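Local coordinates for HD domain protein (Enterococcus faecalis, PDB 4LRL) that hydrolyses deoxyribonucleoside triphosphates, probably dGTP among them, as an HD-domain enzyme whose activity bound nucleotides raise or lower allosterically, at residues E373-V378 against Y443-M448; D280-R285 against S338-L343; K362-T367 against G474-K479; M275-D280 against K351-A356. All coordinates share one frame; numbering follows the deposited sequence.

Contact 1: residues E373-V378 against Y443-M448; sequences ELIEKV and YFPKEM. With DGT (2'-deoxyguanosine-5'-triphosphate), chain R.
I375 and V378, near the C-terminal end of helix 361-377, close on F444, P445 and M448, where strand 441-444 of a three-stranded antiparallel sheet runs out into a 3-10 turn. It is an apolar packing of a helix end against the end of the central strand and the turn after it, tightest around M448. Bends at chi2 and chi3 (-54° and -63°) set the M448 thioether against I375 and V378: SD meets V378 CG2 at 3.5 Å, and CE lies 3.7 Å from I375 CG1. I375 turns CG1 to the thioether and CD1 to F444, where CD1 stands 3.8 Å from F444 CB. The phenyl ring itself turns away from 373-378 and stacks edge-to-face with F467 of helix 461-468, which also covers I375 and M448. V378 is partly exposed although it packs closely on the sulfur. The loose side is P445, its CD 4.3 Å from I375 CG2, and L374, which offers little more than its carbonyl O, 4.3 Å from M448 CE. K446 leaves the apolar patch altogether: its chain runs extended to the nucleotide, where NZ donates a hydrogen bond to O2G of the dGTP gamma-phosphate, 3.3 Å away.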
# COMPACT_ATOMS: atom_id res chain seq x y z
N GLU C 373 -42.02 -23.38 11.31
CA GLU C 373 -42.61 -24.45 12.10
C GLU C 373 -41.54 -25.45 12.54
O GLU C 373 -41.45 -25.78 13.72
CB GLU C 373 -43.72 -25.18 11.33
CG GLU C 373 -44.36 -26.27 12.18
CD GLU C 373 -45.36 -27.15 11.43
OE1 GLU C 373 -45.50 -27.02 10.19
OE2 GLU C 373 -46.01 -27.97 12.10
N LEU C 374 -40.72 -25.91 11.60
CA LEU C 374 -39.69 -26.90 11.91
C LEU C 374 -38.71 -26.39 12.96
O LEU C 374 -38.34 -27.13 13.87
CB LEU C 374 -38.93 -27.30 10.64
CG LEU C 374 -39.72 -27.94 9.50
CD1 LEU C 374 -38.78 -28.20 8.32
CD2 LEU C 374 -40.43 -29.24 9.95
N ILE C 375 -38.31 -25.13 12.82
CA ILE C 375 -37.35 -24.49 13.72
C ILE C 375 -37.95 -24.43 15.12
O ILE C 375 -37.26 -24.70 16.11
CB ILE C 375 -36.96 -23.08 13.17
CG1 ILE C 375 -35.98 -23.23 12.00
CG2 ILE C 375 -36.42 -22.16 14.26
CD1 ILE C 375 -35.95 -22.05 11.03
N GLU C 376 -39.24 -24.12 15.19
CA GLU C 376 -40.03 -24.12 16.42
C GLU C 376 -40.12 -25.50 17.06
O GLU C 376 -40.09 -25.63 18.29
CB GLU C 376 -41.45 -23.62 16.12
CG GLU C 376 -42.39 -23.57 17.31
CD GLU C 376 -43.66 -22.81 17.00
OE1 GLU C 376 -43.67 -21.59 17.26
OE2 GLU C 376 -44.62 -23.40 16.46
N LYS C 377 -40.27 -26.53 16.21
CA LYS C 377 -40.44 -27.91 16.64
C LYS C 377 -39.22 -28.37 17.45
O LYS C 377 -39.37 -29.06 18.45
CB LYS C 377 -40.66 -28.80 15.42
CG LYS C 377 -41.36 -30.11 15.67
CD LYS C 377 -42.06 -30.62 14.40
CE LYS C 377 -42.87 -31.88 14.70
NZ LYS C 377 -44.21 -31.94 14.01
N VAL C 378 -38.02 -27.97 17.03
CA VAL C 378 -36.79 -28.33 17.75
C VAL C 378 -36.49 -27.42 18.95
O VAL C 378 -35.51 -27.63 19.66
CB VAL C 378 -35.55 -28.48 16.82
CG1 VAL C 378 -35.85 -29.44 15.68
CG2 VAL C 378 -35.05 -27.13 16.30
N TYR C 443 -33.12 -15.89 7.89
CA TYR C 443 -32.11 -16.16 8.89
C TYR C 443 -32.61 -17.25 9.82
O TYR C 443 -33.78 -17.29 10.15
CB TYR C 443 -31.76 -14.88 9.66
CG TYR C 443 -30.78 -14.00 8.92
CD1 TYR C 443 -31.21 -13.01 8.04
CD2 TYR C 443 -29.41 -14.18 9.09
CE1 TYR C 443 -30.29 -12.19 7.35
CE2 TYR C 443 -28.48 -13.39 8.41
CZ TYR C 443 -28.93 -12.40 7.54
OH TYR C 443 -27.99 -11.64 6.88
N PHE C 444 -31.70 -18.12 10.25
CA PHE C 444 -32.07 -19.27 11.10
C PHE C 444 -30.87 -19.72 11.91
O PHE C 444 -29.72 -19.42 11.54
CB PHE C 444 -32.59 -20.43 10.24
CG PHE C 444 -31.71 -20.78 9.08
CD1 PHE C 444 -30.65 -21.68 9.24
CD2 PHE C 444 -31.92 -20.22 7.82
CE1 PHE C 444 -29.82 -22.02 8.16
CE2 PHE C 444 -31.10 -20.54 6.74
CZ PHE C 444 -30.05 -21.45 6.91
N PRO C 445 -31.11 -20.45 13.02
CA PRO C 445 -29.97 -20.93 13.80
C PRO C 445 -29.13 -21.88 12.98
O PRO C 445 -29.66 -22.73 12.27
CB PRO C 445 -30.63 -21.66 14.98
CG PRO C 445 -32.00 -21.06 15.07
CD PRO C 445 -32.39 -20.83 13.65
N LYS C 446 -27.81 -21.69 13.06
CA LYS C 446 -26.84 -22.59 12.45
C LYS C 446 -27.11 -24.06 12.81
O LYS C 446 -27.01 -24.94 11.95
CB LYS C 446 -25.42 -22.20 12.85
CG LYS C 446 -24.33 -22.95 12.09
CD LYS C 446 -22.91 -22.46 12.42
CE LYS C 446 -21.88 -23.45 11.88
NZ LYS C 446 -20.51 -22.87 11.71
N GLU C 447 -27.47 -24.31 14.07
CA GLU C 447 -27.67 -25.69 14.54
C GLU C 447 -28.77 -26.45 13.80
O GLU C 447 -28.87 -27.67 13.93
CB GLU C 447 -27.78 -25.80 16.07
CG GLU C 447 -28.54 -24.71 16.81
CD GLU C 447 -27.70 -23.47 17.10
OE1 GLU C 447 -27.28 -23.28 18.26
OE2 GLU C 447 -27.48 -22.68 16.16
N MET C 448 -29.57 -25.74 13.00
CA MET C 448 -30.57 -26.37 12.14
C MET C 448 -29.92 -27.20 11.04
O MET C 448 -30.53 -28.16 10.55
CB MET C 448 -31.50 -25.33 11.50
CG MET C 448 -32.47 -24.64 12.45
SD MET C 448 -33.52 -25.73 13.44
CE MET C 448 -34.47 -26.57 12.17
PG DGT R . -18.56 -21.50 8.59
O1G DGT R . -17.85 -21.34 7.25
O2G DGT R . -19.61 -22.60 8.59
O3G DGT R . -17.63 -21.51 9.79
O3B DGT R . -19.45 -20.17 8.83
PB DGT R . -19.26 -18.82 7.99
O1B DGT R . -20.43 -18.67 7.05
O2B DGT R . -17.85 -18.75 7.45
O3A DGT R . -19.41 -17.71 9.13
PA DGT R . -18.32 -17.35 10.25
O1A DGT R . -19.09 -17.10 11.51
O2A DGT R . -17.16 -18.29 10.29
O5' DGT R . -17.78 -15.91 9.76
C5' DGT R . -17.38 -15.63 8.42
C4' DGT R . -16.05 -14.88 8.42
O4' DGT R . -15.97 -13.86 9.43
C3' DGT R . -14.90 -15.81 8.75
O3' DGT R . -14.54 -16.66 7.64
C2' DGT R . -13.81 -14.85 9.22
C1' DGT R . -14.59 -13.65 9.76
N9 DGT R . -14.42 -13.48 11.22
C8 DGT R . -14.02 -12.35 11.83
N7 DGT R . -13.97 -12.49 13.18
C5 DGT R . -14.33 -13.75 13.45
C6 DGT R . -14.48 -14.59 14.67
O6 DGT R . -14.27 -14.17 15.82
N1 DGT R . -14.88 -15.85 14.53
C2 DGT R . -15.13 -16.40 13.33
N2 DGT R . -15.53 -17.69 13.32
N3 DGT R . -15.03 -15.71 12.17
C4 DGT R . -14.63 -14.40 12.16

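Contact 2: residues D280-R285 against S338-L343; sequences DHLLHR and SILGDL
With chi1 at -172°, R285 sends its CG away from its own backbone N, and a bend at chi2 (58°) lays the rest of the chain across I339 of the facing helix. The motif is a roughly antiparallel, obliquely crossed helix pair, 270-291 against 338-348, whose local axes approach to 9.3 Å with a signed crossing angle of -141°. Between them L282, L340 and L343 interlock. L340 reaches in with CD1, which touches L282 CD1 at 3.8 Å, the two leucines at about a right angle, and also sits 3.6 Å from the carbonyl O of L282 and beside R285 CB. L343 points toward the partner helix: its CD1 rests on the peptide joining H281 and L282, 3.7 Å from L282 N, while its CB backs onto L282 CD1 at 3.9 Å. W332 of helix 322-332 covers L282 and L340. The polar ends are held outside the seam: H281 ND1 bonds to Y384 O, and R285 makes a salt bridge to D337 and a hydrogen bond from NH1 to Y384 OH. This grip fixes the guanidinium with one face against I339, whose CD1 lies over the centre, 4.1 Å above the plane.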
# COMPACT_ATOMS: atom_id res chain seq x y z
N ASP C 280 -31.04 -7.18 17.29
CA ASP C 280 -32.39 -6.63 17.11
C ASP C 280 -33.36 -7.35 18.03
O ASP C 280 -34.10 -6.72 18.79
CB ASP C 280 -32.82 -6.73 15.64
CG ASP C 280 -34.23 -6.18 15.39
OD1 ASP C 280 -34.35 -5.08 14.82
OD2 ASP C 280 -35.23 -6.84 15.75
N HIS C 281 -33.33 -8.67 17.98
CA HIS C 281 -34.28 -9.49 18.71
C HIS C 281 -34.00 -9.48 20.21
O HIS C 281 -34.93 -9.55 21.03
CB HIS C 281 -34.26 -10.91 18.16
CG HIS C 281 -34.83 -11.02 16.78
ND1 HIS C 281 -34.76 -12.18 16.04
CD2 HIS C 281 -35.49 -10.12 16.01
CE1 HIS C 281 -35.37 -12.00 14.88
NE2 HIS C 281 -35.82 -10.75 14.84
N LEU C 282 -32.72 -9.40 20.56
CA LEU C 282 -32.27 -9.23 21.94
C LEU C 282 -32.85 -7.98 22.58
O LEU C 282 -33.37 -8.03 23.68
CB LEU C 282 -30.74 -9.19 21.98
CG LEU C 282 -30.03 -8.82 23.28
CD1 LEU C 282 -30.36 -9.80 24.37
CD2 LEU C 282 -28.50 -8.74 23.03
N LEU C 283 -32.75 -6.85 21.88
CA LEU C 283 -33.29 -5.61 22.40
C LEU C 283 -34.81 -5.68 22.43
O LEU C 283 -35.45 -5.15 23.35
CB LEU C 283 -32.82 -4.41 21.56
CG LEU C 283 -31.32 -4.10 21.58
CD1 LEU C 283 -31.00 -3.08 20.52
CD2 LEU C 283 -30.84 -3.60 22.95
N HIS C 284 -35.39 -6.33 21.43
CA HIS C 284 -36.83 -6.46 21.37
C HIS C 284 -37.37 -7.27 22.55
O HIS C 284 -38.37 -6.89 23.17
CB HIS C 284 -37.27 -7.08 20.05
CG HIS C 284 -38.76 -7.04 19.84
ND1 HIS C 284 -39.47 -8.12 19.36
CD2 HIS C 284 -39.66 -6.06 20.08
CE1 HIS C 284 -40.75 -7.80 19.29
NE2 HIS C 284 -40.89 -6.56 19.73
N ARG C 285 -36.68 -8.36 22.88
CA ARG C 285 -37.05 -9.23 23.99
C ARG C 285 -36.98 -8.50 25.31
O ARG C 285 -37.85 -8.65 26.15
CB ARG C 285 -36.15 -10.48 24.03
CG ARG C 285 -36.58 -11.55 25.04
CD ARG C 285 -38.01 -12.06 24.79
NE ARG C 285 -38.37 -13.14 25.72
CZ ARG C 285 -39.58 -13.68 25.82
NH1 ARG C 285 -40.58 -13.26 25.05
NH2 ARG C 285 -39.80 -14.65 26.70
N SER C 338 -35.25 -17.72 29.11
CA SER C 338 -34.43 -18.55 28.24
C SER C 338 -33.98 -17.79 26.98
O SER C 338 -32.79 -17.76 26.65
CB SER C 338 -35.21 -19.83 27.88
OG SER C 338 -34.61 -20.52 26.79
N ILE C 339 -34.93 -17.15 26.32
CA ILE C 339 -34.69 -16.44 25.07
C ILE C 339 -33.72 -15.27 25.25
O ILE C 339 -32.77 -15.12 24.47
CB ILE C 339 -36.03 -15.99 24.42
CG1 ILE C 339 -36.81 -17.22 23.93
CG2 ILE C 339 -35.81 -14.98 23.29
CD1 ILE C 339 -38.27 -16.95 23.60
N LEU C 340 -33.96 -14.44 26.26
CA LEU C 340 -33.11 -13.27 26.50
C LEU C 340 -31.68 -13.68 26.86
O LEU C 340 -30.71 -13.20 26.25
CB LEU C 340 -33.69 -12.34 27.57
CG LEU C 340 -32.94 -11.01 27.71
CD1 LEU C 340 -33.43 -9.98 26.68
CD2 LEU C 340 -33.05 -10.44 29.12
N GLY C 341 -31.55 -14.58 27.83
CA GLY C 341 -30.26 -15.09 28.27
C GLY C 341 -29.42 -15.60 27.12
O GLY C 341 -28.25 -15.26 26.99
N ASP C 342 -30.04 -16.42 26.26
CA ASP C 342 -29.37 -17.02 25.12
C ASP C 342 -28.98 -16.01 24.03
O ASP C 342 -27.90 -16.10 23.46
CB ASP C 342 -30.25 -18.11 24.52
CG ASP C 342 -29.55 -18.86 23.40
OD1 ASP C 342 -28.54 -19.54 23.67
OD2 ASP C 342 -30.03 -18.78 22.25
N LEU C 343 -29.88 -15.06 23.74
CA LEU C 343 -29.60 -14.02 22.73
C LEU C 343 -28.45 -13.12 23.19
O LEU C 343 -27.56 -12.77 22.42
CB LEU C 343 -30.85 -13.18 22.42
CG LEU C 343 -32.04 -13.84 21.71
CD1 LEU C 343 -33.23 -12.87 21.59
CD2 LEU C 343 -31.65 -14.38 20.34

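Contact 3: residues K362-T367 against G474-K479; sequences KESAAT and GALVLK
The E363 carboxylate meets L478 with one face: L478 CD1 sits over it, 3.8 Å from CD and a similar distance from CG and OE1, rather than at an edge. The two side chains lie crosswise, and E363 gets there because its CG lies between the backbone N and the carbonyl carbon (chi1 76°), with the chain extended beyond. Since both residues are exposed, this is the solvent rim of the contact. Further in, two leucine methyls face two hydroxyl-bearing residues. L478 CD2 touches S364 OG at 3.8 Å and T367 OG1 at 4.0 Å, while L476 CD2 lies 3.9 Å from the same S364 OG and 4.0 Å from T367 CG2. T367 and L476 lie alongside each other, running opposite ways. S364 OG is buried and hydrogen-bonds to N360 O, so the methyls pack around a polar atom that already has a partner. One water ties the two segments together, 3.1 Å from T367 OG1 and accepting from K479 N at 3.0 Å. The contact joins the early turns of helix 361-377, kinked at 366 and 367, to the C-terminal tail: strands 471-472 and 475-476 form a beta hairpin, and G474 and L476 bond through their backbones to T357 at the end of strand 354-357.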
# COMPACT_ATOMS: atom_id res chain seq x y z
N LYS C 362 -43.33 -13.47 -2.04
CA LYS C 362 -44.67 -14.01 -2.24
C LYS C 362 -44.66 -15.51 -2.53
O LYS C 362 -45.51 -16.26 -2.03
CB LYS C 362 -45.38 -13.26 -3.37
CG LYS C 362 -46.75 -12.71 -3.00
CD LYS C 362 -46.60 -11.43 -2.17
CE LYS C 362 -47.85 -11.14 -1.35
NZ LYS C 362 -47.58 -10.13 -0.30
N GLU C 363 -43.71 -15.95 -3.35
CA GLU C 363 -43.67 -17.36 -3.73
C GLU C 363 -42.95 -18.21 -2.68
O GLU C 363 -43.21 -19.40 -2.57
CB GLU C 363 -43.09 -17.55 -5.14
CG GLU C 363 -41.57 -17.41 -5.27
CD GLU C 363 -41.04 -17.73 -6.67
OE1 GLU C 363 -39.82 -17.57 -6.88
OE2 GLU C 363 -41.83 -18.13 -7.56
N SER C 364 -42.08 -17.57 -1.90
CA SER C 364 -41.32 -18.25 -0.85
C SER C 364 -42.06 -18.29 0.48
O SER C 364 -41.70 -19.06 1.37
CB SER C 364 -39.97 -17.56 -0.65
OG SER C 364 -39.09 -17.79 -1.74
N ALA C 365 -43.08 -17.45 0.61
CA ALA C 365 -43.74 -17.17 1.89
C ALA C 365 -44.24 -18.42 2.62
O ALA C 365 -43.94 -18.60 3.81
CB ALA C 365 -44.89 -16.18 1.68
N ALA C 366 -45.00 -19.27 1.93
CA ALA C 366 -45.54 -20.49 2.54
C ALA C 366 -44.42 -21.45 2.98
O ALA C 366 -44.56 -22.16 4.00
CB ALA C 366 -46.50 -21.18 1.61
N THR C 367 -43.32 -21.47 2.24
CA THR C 367 -42.19 -22.34 2.56
C THR C 367 -41.47 -21.85 3.80
O THR C 367 -41.11 -22.65 4.67
CB THR C 367 -41.22 -22.48 1.37
OG1 THR C 367 -41.84 -23.26 0.34
CG2 THR C 367 -39.93 -23.19 1.77
N GLY C 474 -26.48 -22.07 -0.77
CA GLY C 474 -26.76 -20.82 -0.07
C GLY C 474 -28.16 -20.27 -0.31
O GLY C 474 -28.47 -19.17 0.14
N ALA C 475 -29.00 -21.03 -0.99
CA ALA C 475 -30.34 -20.56 -1.33
C ALA C 475 -31.47 -21.47 -0.83
O ALA C 475 -31.30 -22.68 -0.65
CB ALA C 475 -30.47 -20.34 -2.83
N LEU C 476 -32.61 -20.85 -0.60
CA LEU C 476 -33.83 -21.57 -0.28
C LEU C 476 -34.32 -22.23 -1.56
O LEU C 476 -34.50 -21.55 -2.57
CB LEU C 476 -34.88 -20.57 0.19
CG LEU C 476 -36.03 -21.06 1.03
CD1 LEU C 476 -35.76 -20.60 2.44
CD2 LEU C 476 -37.31 -20.45 0.51
N VAL C 477 -34.51 -23.55 -1.53
CA VAL C 477 -35.07 -24.24 -2.69
C VAL C 477 -36.54 -24.54 -2.53
O VAL C 477 -36.96 -25.19 -1.56
CB VAL C 477 -34.31 -25.55 -3.11
CG1 VAL C 477 -33.09 -25.23 -3.96
CG2 VAL C 477 -33.95 -26.42 -1.90
N LEU C 478 -37.32 -24.04 -3.47
CA LEU C 478 -38.74 -24.34 -3.54
C LEU C 478 -38.88 -25.66 -4.28
O LEU C 478 -38.31 -25.86 -5.35
CB LEU C 478 -39.49 -23.22 -4.26
CG LEU C 478 -39.16 -21.79 -3.83
CD1 LEU C 478 -39.85 -20.79 -4.75
CD2 LEU C 478 -39.51 -21.53 -2.36
N LYS C 479 -39.64 -26.57 -3.68
CA LYS C 479 -39.85 -27.89 -4.25
C LYS C 479 -40.79 -27.78 -5.44
O LYS C 479 -41.73 -26.97 -5.44
CB LYS C 479 -40.45 -28.82 -3.19
CG LYS C 479 -39.65 -28.89 -1.89
CD LYS C 479 -38.74 -30.09 -1.81
CE LYS C 479 -37.83 -29.99 -0.60
NZ LYS C 479 -37.47 -31.33 -0.07
O HOH W 1 -41.28 -25.77 -1.30

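Contact 4: residues M275-D280 against K351-A356; sequences MEVILD and KPLKSA. With DGT (2'-deoxyguanosine-5'-triphosphate), chain R.
M275 and I278 of helix 270-291 press on the chain entering strand 354-357, and L353 fills back between V277 and I278, so the two sides interlock. M275 is hooked, with chi2 at -64° and chi3 at -72°, and its sulfur curls over P352: SD lies 3.7 Å from P352 N and 3.8 Å from P352 CB, with CG beside it on the same side, 3.9 Å from P352 CB. F78 and F347 also pack against M275. I278 is the wedge. Its CD1 presses into the backbone between K351 and L353, 3.7 Å from P352 CA, and its approach to K351 O is so short that it is doubtful in detail. The outer carbons of the same isoleucine also brace L353, whose CG is 3.9 Å from I278 CD1. L353 in turn fills the hollow between V277 and I278: its CD1 meets V277 CG1 at 3.5 Å, and Y443 of strand 441-444 touches L353 as well. The side chains that meet in the seam are apolar, though they also press on the backbone of 351-353. Immediately beyond it the chain turns polar. K354, bent at chi2, takes no part in the seam and gives a hydrogen bond from NZ to O1B of the dGTP beta-phosphate at 2.7 Å. R350 and K446, with K38 and R68 of the second subunit, bind the same nucleotide. Helix 270-291 therefore backs the strand that carries a phosphate-binding lysine, as part of an intersubunit dGTP pocket that is probably a regulatory site.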
# COMPACT_ATOMS: atom_id res chain seq x y z
N MET C 275 -25.49 -11.09 12.97
CA MET C 275 -25.28 -10.59 14.33
C MET C 275 -26.26 -9.45 14.65
O MET C 275 -26.73 -9.31 15.78
CB MET C 275 -23.83 -10.14 14.52
CG MET C 275 -22.83 -11.29 14.55
SD MET C 275 -23.10 -12.38 15.97
CE MET C 275 -22.51 -11.34 17.31
N GLU C 276 -26.56 -8.64 13.63
CA GLU C 276 -27.50 -7.55 13.78
C GLU C 276 -28.90 -8.08 14.08
O GLU C 276 -29.61 -7.51 14.92
CB GLU C 276 -27.48 -6.69 12.52
CG GLU C 276 -28.18 -5.36 12.68
CD GLU C 276 -29.69 -5.44 12.50
OE1 GLU C 276 -30.41 -4.60 13.11
OE2 GLU C 276 -30.18 -6.33 11.76
N VAL C 277 -29.30 -9.16 13.41
CA VAL C 277 -30.57 -9.80 13.69
C VAL C 277 -30.66 -10.24 15.15
O VAL C 277 -31.68 -10.05 15.79
CB VAL C 277 -30.88 -10.99 12.71
CG1 VAL C 277 -32.06 -11.81 13.22
CG2 VAL C 277 -31.19 -10.48 11.31
N ILE C 278 -29.57 -10.81 15.69
CA ILE C 278 -29.54 -11.22 17.09
C ILE C 278 -29.65 -10.03 18.03
O ILE C 278 -30.42 -10.05 19.00
CB ILE C 278 -28.31 -12.09 17.39
CG1 ILE C 278 -28.60 -13.54 17.00
CG2 ILE C 278 -27.92 -12.03 18.89
CD1 ILE C 278 -27.41 -14.25 16.50
N LEU C 279 -28.89 -8.97 17.75
CA LEU C 279 -28.99 -7.74 18.50
C LEU C 279 -30.43 -7.17 18.47
O LEU C 279 -30.95 -6.74 19.50
CB LEU C 279 -28.00 -6.71 17.96
CG LEU C 279 -28.01 -5.28 18.51
CD1 LEU C 279 -27.62 -5.25 19.98
CD2 LEU C 279 -27.06 -4.42 17.69
N ASP C 280 -31.04 -7.18 17.29
CA ASP C 280 -32.39 -6.63 17.11
C ASP C 280 -33.36 -7.35 18.03
O ASP C 280 -34.10 -6.72 18.79
CB ASP C 280 -32.82 -6.73 15.64
CG ASP C 280 -34.23 -6.18 15.39
OD1 ASP C 280 -34.35 -5.08 14.82
OD2 ASP C 280 -35.23 -6.84 15.75
N LYS C 351 -22.39 -15.70 17.93
CA LYS C 351 -23.09 -16.86 17.40
C LYS C 351 -24.12 -16.35 16.42
O LYS C 351 -25.30 -16.31 16.73
CB LYS C 351 -23.82 -17.66 18.49
CG LYS C 351 -23.01 -17.99 19.73
CD LYS C 351 -21.96 -19.00 19.45
CE LYS C 351 -21.30 -19.48 20.75
NZ LYS C 351 -20.06 -20.22 20.45
N PRO C 352 -23.66 -15.94 15.22
CA PRO C 352 -24.65 -15.31 14.35
C PRO C 352 -25.67 -16.33 13.87
O PRO C 352 -25.38 -17.54 13.86
CB PRO C 352 -23.82 -14.78 13.17
CG PRO C 352 -22.37 -15.23 13.43
CD PRO C 352 -22.40 -16.24 14.53
N LEU C 353 -26.86 -15.85 13.52
CA LEU C 353 -27.81 -16.65 12.78
C LEU C 353 -27.24 -16.90 11.38
O LEU C 353 -26.60 -16.02 10.80
CB LEU C 353 -29.16 -15.94 12.68
CG LEU C 353 -30.01 -15.77 13.95
CD1 LEU C 353 -31.37 -15.21 13.58
CD2 LEU C 353 -30.20 -17.07 14.72
N LYS C 354 -27.47 -18.09 10.84
CA LYS C 354 -27.13 -18.43 9.47
C LYS C 354 -28.26 -17.93 8.57
O LYS C 354 -29.35 -17.62 9.07
CB LYS C 354 -26.95 -19.94 9.36
CG LYS C 354 -26.19 -20.45 8.14
CD LYS C 354 -24.67 -20.21 8.22
CE LYS C 354 -24.01 -20.58 6.88
NZ LYS C 354 -22.52 -20.37 6.82
N SER C 355 -28.02 -17.85 7.26
CA SER C 355 -29.04 -17.38 6.32
C SER C 355 -28.97 -18.03 4.94
O SER C 355 -27.94 -18.56 4.53
CB SER C 355 -28.97 -15.86 6.14
OG SER C 355 -27.75 -15.49 5.51
N ALA C 356 -30.10 -17.97 4.24
CA ALA C 356 -30.18 -18.44 2.86
C ALA C 356 -30.90 -17.37 2.06
O ALA C 356 -31.85 -16.75 2.54
CB ALA C 356 -30.93 -19.77 2.78
PG DGT R . -18.56 -21.50 8.59
O1G DGT R . -17.85 -21.34 7.25
O2G DGT R . -19.61 -22.60 8.59
O3G DGT R . -17.63 -21.51 9.79
O3B DGT R . -19.45 -20.17 8.83
PB DGT R . -19.26 -18.82 7.99
O1B DGT R . -20.43 -18.67 7.05
O2B DGT R . -17.85 -18.75 7.45
O3A DGT R . -19.41 -17.71 9.13
PA DGT R . -18.32 -17.35 10.25
O1A DGT R . -19.09 -17.10 11.51
O2A DGT R . -17.16 -18.29 10.29
O5' DGT R . -17.78 -15.91 9.76
C5' DGT R . -17.38 -15.63 8.42
C4' DGT R . -16.05 -14.88 8.42
O4' DGT R . -15.97 -13.86 9.43
C3' DGT R . -14.90 -15.81 8.75
O3' DGT R . -14.54 -16.66 7.64
C2' DGT R . -13.81 -14.85 9.22
C1' DGT R . -14.59 -13.65 9.76
N9 DGT R . -14.42 -13.48 11.22
C8 DGT R . -14.02 -12.35 11.83
N7 DGT R . -13.97 -12.49 13.18
C5 DGT R . -14.33 -13.75 13.45
C6 DGT R . -14.48 -14.59 14.67
O6 DGT R . -14.27 -14.17 15.82
N1 DGT R . -14.88 -15.85 14.53
C2 DGT R . -15.13 -16.40 13.33
N2 DGT R . -15.53 -17.69 13.32
N3 DGT R . -15.03 -15.71 12.17
C4 DGT R . -14.63 -14.40 12.16

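Along the chain, contact 4 opens first and encloses contact 2; contact 3 then opens and encloses contact 1. Contacts 2 and 4 share helix 270-291 and D280, their centres 12 Å apart, and L343 O touches I278 CG2 at 3.6 Å between them. Helix 361-377 carries contacts 1 and 3 at its two ends, and their centres are 15 Å apart. Contacts 1 and 4 meet in one antiparallel sheet, where strands 354-357 and 441-444 are neighbours, and both deliver a lysine to the same dGTP. Contact 3 touches contact 4 at A356. Contacts 2 and 3, 27 Å apart between centres, pack farther from the nucleotide and join the helix pair and the C-terminal tail to the same part of the fold.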